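Uncharacterized protein (PDB 2P8T) is of unknown function, although its family is loosely associated with ATP binding and aminoacyl-tRNA ligase activity, and it carries an N-terminal domain of the helix-turn-helix clan. Local coordinates at residues S82-P87 with I98-K103. Numbering follows the deposited sequence.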
ATOM      1  N   SER A  82      -9.922  -3.273   6.428  1.00 24.67           N
ATOM      2  CA  SER A  82     -11.257  -3.575   5.892  1.00 25.05           C
ATOM      3  C   SER A  82     -11.382  -3.251   4.398  1.00 24.92           C
ATOM      4  O   SER A  82     -12.265  -3.787   3.728  1.00 25.47           O
ATOM      5  CB  SER A  82     -12.376  -2.866   6.681  1.00 26.10           C
ATOM      6  OG  SER A  82     -12.527  -1.492   6.318  1.00 26.77           O
ATOM      7  N   MET A  83     -10.521  -2.377   3.879  1.00 23.45           N
ATOM      8  CA  MET A  83     -10.616  -1.964   2.477  1.00 23.20           C
ATOM      9  C   MET A  83      -9.420  -2.400   1.620  1.00 22.72           C
ATOM     10  O   MET A  83      -9.469  -2.321   0.388  1.00 22.35           O
ATOM     11  CB  MET A  83     -10.925  -0.450   2.342  1.00 23.50           C
ATOM     12  CG  MET A  83      -9.900   0.579   2.873  1.00 25.17           C
ATOM     13  SD  MET A  83     -10.527   2.330   2.974  1.00 23.90           S
ATOM     14  CE  MET A  83     -11.468   2.202   4.483  1.00 29.02           C
ATOM     15  N   PHE A  84      -8.363  -2.847   2.300  1.00 21.61           N
ATOM     16  CA  PHE A  84      -7.113  -3.311   1.688  1.00 21.54           C
ATOM     17  C   PHE A  84      -6.634  -4.588   2.354  1.00 22.16           C
ATOM     18  O   PHE A  84      -6.954  -4.867   3.513  1.00 22.45           O
ATOM     19  CB  PHE A  84      -5.995  -2.271   1.852  1.00 21.04           C
ATOM     20  CG  PHE A  84      -6.353  -0.903   1.353  1.00 20.68           C
ATOM     21  CD1 PHE A  84      -6.672  -0.695   0.011  1.00 19.30           C
ATOM     22  CD2 PHE A  84      -6.370   0.178   2.229  1.00 20.65           C
ATOM     23  CE1 PHE A  84      -7.012   0.562  -0.450  1.00 17.34           C
ATOM     24  CE2 PHE A  84      -6.676   1.440   1.782  1.00 19.34           C
ATOM     25  CZ  PHE A  84      -7.014   1.638   0.436  1.00 19.54           C
ATOM     26  N   SER A  85      -5.849  -5.369   1.623  1.00 21.97           N
ATOM     27  CA  SER A  85      -5.137  -6.494   2.225  1.00 22.22           C
ATOM     28  C   SER A  85      -3.877  -5.967   2.887  1.00 22.25           C
ATOM     29  O   SER A  85      -3.491  -4.822   2.652  1.00 22.94           O
ATOM     30  CB  SER A  85      -4.778  -7.521   1.158  1.00 22.82           C
ATOM     31  OG  SER A  85      -3.923  -6.960   0.162  1.00 22.22           O
ATOM     32  N   GLU A  86      -3.246  -6.773   3.736  1.00 22.44           N
ATOM     33  CA  GLU A  86      -1.878  -6.478   4.165  1.00 23.04           C
ATOM     34  C   GLU A  86      -0.962  -6.399   2.926  1.00 22.84           C
ATOM     35  O   GLU A  86      -0.925  -7.344   2.155  1.00 23.26           O
ATOM     36  CB  GLU A  86      -1.352  -7.576   5.103  1.00 23.26           C
ATOM     37  CG  GLU A  86      -2.034  -7.635   6.479  1.00 25.02           C
ATOM     38  CD  GLU A  86      -1.575  -6.533   7.442  1.00 27.61           C
ATOM     39  OE1 GLU A  86      -0.648  -5.756   7.096  1.00 29.11           O
ATOM     40  OE2 GLU A  86      -2.136  -6.475   8.572  1.00 29.10           O
ATOM     41  N   PRO A  87      -0.216  -5.283   2.737  1.00 23.25           N
ATOM     42  CA  PRO A  87       0.736  -5.236   1.603  1.00 22.85           C
ATOM     43  C   PRO A  87       1.752  -6.369   1.701  1.00 23.48           C
ATOM     44  O   PRO A  87       2.247  -6.658   2.794  1.00 23.78           O
ATOM     45  CB  PRO A  87       1.413  -3.870   1.762  1.00 23.21           C
ATOM     46  CG  PRO A  87       0.368  -3.033   2.481  1.00 23.42           C
ATOM     47  CD  PRO A  87      -0.227  -4.010   3.486  1.00 23.03           C
ATOM     48  N   ILE A  98       5.335  -4.935  -4.643  1.00 19.91           N
ATOM     49  CA  ILE A  98       4.355  -4.968  -3.569  1.00 18.81           C
ATOM     50  C   ILE A  98       2.975  -5.237  -4.189  1.00 18.83           C
ATOM     51  O   ILE A  98       2.633  -4.665  -5.218  1.00 18.38           O
ATOM     52  CB  ILE A  98       4.342  -3.615  -2.791  1.00 19.01           C
ATOM     53  CG1 ILE A  98       5.588  -3.482  -1.909  1.00 18.85           C
ATOM     54  CG2 ILE A  98       3.046  -3.445  -1.969  1.00 18.82           C
ATOM     55  CD1 ILE A  98       5.492  -4.289  -0.599  1.00 17.76           C
ATOM     56  N   ALA A  99       2.212  -6.131  -3.572  1.00 17.68           N
ATOM     57  CA  ALA A  99       0.853  -6.385  -3.989  1.00 17.76           C
ATOM     58  C   ALA A  99      -0.078  -5.939  -2.867  1.00 16.98           C
ATOM     59  O   ALA A  99       0.191  -6.210  -1.680  1.00 16.37           O
ATOM     60  CB  ALA A  99       0.637  -7.880  -4.310  1.00 18.03           C
ATOM     61  N   ILE A 100      -1.121  -5.210  -3.255  1.00 16.83           N
ATOM     62  CA  ILE A 100      -2.197  -4.810  -2.348  1.00 16.74           C
ATOM     63  C   ILE A 100      -3.551  -5.112  -2.999  1.00 16.89           C
ATOM     64  O   ILE A 100      -3.839  -4.674  -4.118  1.00 17.35           O
ATOM     65  CB  ILE A 100      -2.121  -3.294  -1.962  1.00 16.28           C
ATOM     66  CG1 ILE A 100      -0.731  -2.924  -1.423  1.00 16.39           C
ATOM     67  CG2 ILE A 100      -3.246  -2.933  -0.976  1.00 16.75           C
ATOM     68  CD1 ILE A 100      -0.546  -1.415  -1.091  1.00 17.15           C
ATOM     69  N   VAL A 101      -4.391  -5.851  -2.283  1.00 17.15           N
ATOM     70  CA  VAL A 101      -5.755  -6.125  -2.722  1.00 17.86           C
ATOM     71  C   VAL A 101      -6.599  -4.944  -2.276  1.00 19.11           C
ATOM     72  O   VAL A 101      -6.523  -4.519  -1.104  1.00 18.45           O
ATOM     73  CB  VAL A 101      -6.329  -7.412  -2.081  1.00 18.51           C
ATOM     74  CG1 VAL A 101      -7.792  -7.663  -2.508  1.00 18.79           C
ATOM     75  CG2 VAL A 101      -5.455  -8.608  -2.385  1.00 17.90           C
ATOM     76  N   VAL A 102      -7.389  -4.414  -3.202  1.00 18.42           N
ATOM     77  CA  VAL A 102      -8.366  -3.363  -2.888  1.00 19.29           C
ATOM     78  C   VAL A 102      -9.768  -3.985  -2.893  1.00 20.41           C
ATOM     79  O   VAL A 102     -10.231  -4.507  -3.909  1.00 19.56           O
ATOM     80  CB  VAL A 102      -8.316  -2.202  -3.900  1.00 19.68           C
ATOM     81  CG1 VAL A 102      -9.310  -1.119  -3.512  1.00 18.39           C
ATOM     82  CG2 VAL A 102      -6.904  -1.626  -3.986  1.00 19.51           C
ATOM     83  N   LYS A 103     -10.427  -3.919  -1.738  1.00 21.33           N
ATOM     84  CA  LYS A 103     -11.698  -4.576  -1.527  1.00 22.92           C
ATOM     85  C   LYS A 103     -12.818  -3.703  -2.021  1.00 24.25           C
ATOM     86  O   LYS A 103     -12.781  -2.492  -1.838  1.00 23.52           O
ATOM     87  CB  LYS A 103     -11.863  -4.932  -0.041  1.00 23.26           C
ATOM     88  CG  LYS A 103     -10.902  -6.036   0.373  1.00 25.28           C
ATOM     89  CD  LYS A 103     -10.387  -5.902   1.796  1.00 27.81           C
ATOM     90  CE  LYS A 103      -9.546  -7.118   2.151  1.00 31.16           C
ATOM     91  NZ  LYS A 103      -8.935  -7.070   3.512  1.00 28.56           N
TER
HETATM   92  O   HOH W   1      -1.528  -7.770  -0.443  1.00 27.82           O
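Lys103 lies over the backbone of residues 82-84, and each atom from CB onward can be assigned a neighbour. CB and CG pass the carbonyl of Met83; CD comes 3.4 Å from Ser82 O; CE reaches Phe84 O, and NZ donates to that same oxygen at 3.0 Å from above the carbonyl plane. A bend at chi2 (145°) sets the direction of CD. NZ also bonds Leu81 O and forms a salt bridge with Asp157, so one ammonium group gathers the end of helix 71-81, the following loop and a second loop.

The backbones are bridged at Phe84 and Val102. Lys103 N donates to Met83 O in a nearly straight bond (174°), and Ser85 N donates to Val101 O at 2.9 Å. That oxygen also lies in the plane of the Phe84 ring, at its edge, and accepts a CA-H...O contact from Phe84. Beyond the bridge a side chain takes the place of the backbone acceptor: Ser85 OG, placed between its own backbone N and carbonyl carbon (chi1 61°), accepts the N-H of Val101 at 2.7 Å from Val101 N and donates to a water. The water in turn donates to Glu86 O and Ala99 O, 2.6 Å from the latter. The Phe84 and Val102 side chains lie side by side, pointing the same way, and both touch Lys187 of helix 172-187, while Pro87 CB packs 4.0 Å from Ile100 CG1.

Direct pairing resumes where Ala99 meets Ile88, so the serine hydroxyl and water carry the polar link between the isolated bridge and the antiparallel pairing of strands 88-92 and 95-102.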